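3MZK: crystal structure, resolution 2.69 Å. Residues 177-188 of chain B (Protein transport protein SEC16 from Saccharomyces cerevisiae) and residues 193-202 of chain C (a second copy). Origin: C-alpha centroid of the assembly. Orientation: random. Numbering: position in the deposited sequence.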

# COMPACT_ATOMS: atom_id res chain seq x y z
N ARG B 177 33.22 1.94 -11.85
CA ARG B 177 33.02 0.60 -11.30
C ARG B 177 32.78 0.59 -9.80
O ARG B 177 33.15 -0.35 -9.11
CB ARG B 177 34.20 -0.32 -11.65
CG ARG B 177 34.45 -0.48 -13.15
CD ARG B 177 35.32 -1.70 -13.43
NE ARG B 177 34.64 -2.94 -13.03
CZ ARG B 177 35.17 -4.15 -13.13
NH1 ARG B 177 36.40 -4.31 -13.61
NH2 ARG B 177 34.48 -5.21 -12.74
N ASP B 178 32.13 1.63 -9.29
CA ASP B 178 31.75 1.67 -7.89
C ASP B 178 30.30 1.25 -7.74
O ASP B 178 29.39 2.07 -7.80
CB ASP B 178 31.94 3.07 -7.30
CG ASP B 178 31.76 3.10 -5.80
OD1 ASP B 178 30.99 2.27 -5.27
OD2 ASP B 178 32.41 3.94 -5.14
N TYR B 179 30.09 -0.05 -7.55
CA TYR B 179 28.75 -0.62 -7.61
C TYR B 179 27.94 -0.36 -6.35
O TYR B 179 26.73 -0.58 -6.33
CB TYR B 179 28.82 -2.11 -7.93
CG TYR B 179 29.52 -2.41 -9.24
CD1 TYR B 179 28.90 -2.16 -10.46
CD2 TYR B 179 30.81 -2.93 -9.25
CE1 TYR B 179 29.55 -2.42 -11.65
CE2 TYR B 179 31.46 -3.20 -10.44
CZ TYR B 179 30.82 -2.95 -11.64
OH TYR B 179 31.47 -3.22 -12.83
N ALA B 180 28.60 0.11 -5.30
CA ALA B 180 27.90 0.44 -4.07
C ALA B 180 26.99 1.64 -4.28
O ALA B 180 25.78 1.54 -4.12
CB ALA B 180 28.90 0.70 -2.94
N ILE B 181 27.57 2.78 -4.64
CA ILE B 181 26.79 3.99 -4.90
C ILE B 181 25.91 3.78 -6.11
O ILE B 181 24.84 4.37 -6.22
CB ILE B 181 27.68 5.21 -5.17
CG1 ILE B 181 29.15 4.83 -5.07
CG2 ILE B 181 27.35 6.36 -4.22
CD1 ILE B 181 30.07 6.00 -5.14
N ALA B 182 26.38 2.95 -7.04
CA ALA B 182 25.58 2.64 -8.21
C ALA B 182 24.25 2.08 -7.74
O ALA B 182 23.19 2.52 -8.18
CB ALA B 182 26.31 1.66 -9.10
N LEU B 183 24.31 1.12 -6.81
CA LEU B 183 23.11 0.53 -6.24
C LEU B 183 22.26 1.58 -5.53
O LEU B 183 21.04 1.65 -5.73
CB LEU B 183 23.47 -0.62 -5.28
CG LEU B 183 23.92 -1.91 -5.96
CD1 LEU B 183 24.33 -2.97 -4.94
CD2 LEU B 183 22.83 -2.44 -6.88
N LEU B 184 22.90 2.39 -4.70
CA LEU B 184 22.22 3.46 -3.99
C LEU B 184 21.50 4.40 -4.95
O LEU B 184 20.28 4.59 -4.85
CB LEU B 184 23.21 4.24 -3.13
CG LEU B 184 23.83 3.38 -2.03
CD1 LEU B 184 24.89 4.15 -1.25
CD2 LEU B 184 22.73 2.86 -1.12
N VAL B 185 22.24 4.99 -5.89
CA VAL B 185 21.63 5.88 -6.87
C VAL B 185 20.52 5.14 -7.60
O VAL B 185 19.43 5.67 -7.81
CB VAL B 185 22.66 6.40 -7.88
CG1 VAL B 185 21.97 7.13 -9.02
CG2 VAL B 185 23.66 7.32 -7.19
N GLY B 186 20.79 3.90 -7.99
CA GLY B 186 19.83 3.07 -8.69
C GLY B 186 18.51 2.91 -7.95
O GLY B 186 17.46 2.79 -8.57
N SER B 187 18.56 2.90 -6.62
CA SER B 187 17.35 2.73 -5.83
C SER B 187 16.43 3.95 -5.93
O SER B 187 15.22 3.84 -5.73
CB SER B 187 17.69 2.42 -4.37
OG SER B 187 18.29 3.53 -3.72
N LEU B 188 17.00 5.10 -6.26
CA LEU B 188 16.20 6.32 -6.43
C LEU B 188 15.50 6.35 -7.79
O LEU B 188 14.74 7.28 -8.07
CB LEU B 188 17.08 7.57 -6.31
CG LEU B 188 17.98 7.71 -5.09
CD1 LEU B 188 18.73 9.03 -5.15
CD2 LEU B 188 17.17 7.62 -3.80
N ARG C 193 18.63 -2.47 8.39
CA ARG C 193 20.02 -2.85 8.14
C ARG C 193 20.53 -2.29 6.83
O ARG C 193 21.73 -2.05 6.67
CB ARG C 193 20.19 -4.37 8.20
CG ARG C 193 20.00 -4.93 9.60
CD ARG C 193 20.63 -6.29 9.76
NE ARG C 193 20.34 -6.87 11.06
CZ ARG C 193 19.17 -7.42 11.38
NH1 ARG C 193 18.19 -7.46 10.49
NH2 ARG C 193 18.98 -7.93 12.59
N TRP C 194 19.62 -2.07 5.89
CA TRP C 194 19.96 -1.36 4.66
C TRP C 194 20.66 -0.05 5.00
O TRP C 194 21.74 0.25 4.48
CB TRP C 194 18.69 -1.09 3.85
CG TRP C 194 18.91 -0.17 2.68
CD1 TRP C 194 18.76 1.19 2.65
CD2 TRP C 194 19.31 -0.55 1.36
NE1 TRP C 194 19.04 1.67 1.40
CE2 TRP C 194 19.39 0.62 0.59
CE3 TRP C 194 19.62 -1.78 0.75
CZ2 TRP C 194 19.76 0.62 -0.75
CZ3 TRP C 194 19.99 -1.78 -0.58
CH2 TRP C 194 20.06 -0.60 -1.32
N SER C 195 20.04 0.72 5.89
CA SER C 195 20.59 2.00 6.32
C SER C 195 21.97 1.84 6.96
O SER C 195 22.89 2.59 6.65
CB SER C 195 19.63 2.68 7.30
OG SER C 195 20.21 3.84 7.87
N GLU C 196 22.11 0.85 7.84
CA GLU C 196 23.37 0.62 8.54
C GLU C 196 24.50 0.37 7.55
O GLU C 196 25.64 0.81 7.75
CB GLU C 196 23.25 -0.54 9.52
N VAL C 197 24.19 -0.34 6.46
CA VAL C 197 25.17 -0.62 5.42
C VAL C 197 25.60 0.68 4.74
O VAL C 197 26.78 0.87 4.44
CB VAL C 197 24.63 -1.59 4.37
CG1 VAL C 197 25.67 -1.79 3.27
CG2 VAL C 197 24.25 -2.93 5.01
N ILE C 198 24.64 1.56 4.50
CA ILE C 198 24.94 2.85 3.88
C ILE C 198 25.94 3.63 4.72
O ILE C 198 26.91 4.20 4.20
CB ILE C 198 23.66 3.70 3.72
CG1 ILE C 198 22.60 2.92 2.93
CG2 ILE C 198 23.99 5.00 3.02
CD1 ILE C 198 21.33 3.70 2.68
N GLN C 199 25.71 3.66 6.03
CA GLN C 199 26.59 4.37 6.94
C GLN C 199 28.00 3.80 6.88
O GLN C 199 28.97 4.54 6.75
CB GLN C 199 26.06 4.31 8.37
CG GLN C 199 24.62 4.78 8.51
CD GLN C 199 24.27 5.19 9.92
OE1 GLN C 199 25.15 5.37 10.76
NE2 GLN C 199 22.98 5.33 10.19
N LYS C 200 28.11 2.47 6.98
CA LYS C 200 29.41 1.82 7.02
C LYS C 200 30.18 2.08 5.72
O LYS C 200 31.39 2.32 5.75
CB LYS C 200 29.27 0.32 7.28
N TYR C 201 29.47 2.07 4.60
CA TYR C 201 30.12 2.32 3.32
C TYR C 201 30.66 3.75 3.24
O TYR C 201 31.80 3.97 2.82
CB TYR C 201 29.16 2.03 2.16
CG TYR C 201 29.59 2.66 0.86
CD1 TYR C 201 30.65 2.14 0.12
CD2 TYR C 201 28.94 3.79 0.37
CE1 TYR C 201 31.05 2.73 -1.06
CE2 TYR C 201 29.33 4.38 -0.81
CZ TYR C 201 30.38 3.85 -1.52
OH TYR C 201 30.77 4.45 -2.69
N LEU C 202 29.86 4.72 3.66
CA LEU C 202 30.25 6.12 3.60
C LEU C 202 31.35 6.48 4.60
O LEU C 202 32.32 7.14 4.26
CB LEU C 202 29.04 7.02 3.81
CG LEU C 202 27.94 6.98 2.74
CD1 LEU C 202 26.76 7.83 3.17
CD2 LEU C 202 28.48 7.44 1.40

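Two helices from separate copies of SEC16 meet here, 179-187 of chain B and 193-202 of chain C, with their N-to-C directions 138° apart and their axes 11.4 Å apart at closest approach. That spacing leaves room for side chains between the backbones, and three of them, C:Tyr201, B:Leu184 and C:Trp194, account for most of the 343 Å² buried.

C:Tyr201 loses the most area, 94 Å². Its CA-to-CB bond points toward chain B, and with chi1 at 162° (t) the ring reaches the first turn of the opposing helix. B:Ala180 packs over one face of this ring: its CB lies 3.8 Å from the ring centroid of C:Tyr201 and 23° off the ring normal, the geometry of a CH-pi contact, and the same CB is 3.5 Å from C:Tyr201 CE1. At this point, where the small side chain of B:Ala180 faces the ring, the CA atoms of B:Ala180 and C:Tyr201 are 7.9 Å apart.

Beyond the ring, C:Tyr201 OH donates a hydrogen bond to B:Asp178 OD2 at 3.0 Å. B:Asp178 is the N-cap of its helix, and its other carboxylate oxygen, OD1, accepts a weak capping bond from B:Ala180 N (3.2 Å, N-H...acceptor angle 132°). One carboxylate therefore serves both the start of its own helix and the neighbouring copy. The hydroxyl is also tightly placed against B:Ile181, whose CG1 is 2.9 Å from C:Tyr201 OH. This is short for a carbon-oxygen pair and is not a hydrogen bond; B:Ile181 has chi1 at -1°, between wells, so the detail of this approach deserves caution at 2.69 Å resolution.

One turn further along chain B, B:Leu184 gives up 75 Å². Its CA-to-CB bond points sideways, but the end of the side chain comes nearer to chain C, in an m,t rotamer. B:Leu184 CD2 lies 3.7 Å from C:Trp194 CZ2 and 4.1 Å from C:Ile198 CG1, and B:Leu184 CD1 is 4.4 Å from C:Tyr201 CD2 and also 4.4 Å from C:Ile198 CG2, so both methyls touch the isoleucine. The leucine thus touches residues on three successive turns of the partner helix.

C:Trp194, covered over 51 Å², likewise starts sideways and brings its indole closer at the far end. B:Leu184 CD2 approaches this ring obliquely, as does B:Ser187 OG, 4.4 Å from C:Trp194 CZ2. B:Ser187 OG makes its hydrogen bond within chain B, donating to B:Leu184 O at 2.5 Å.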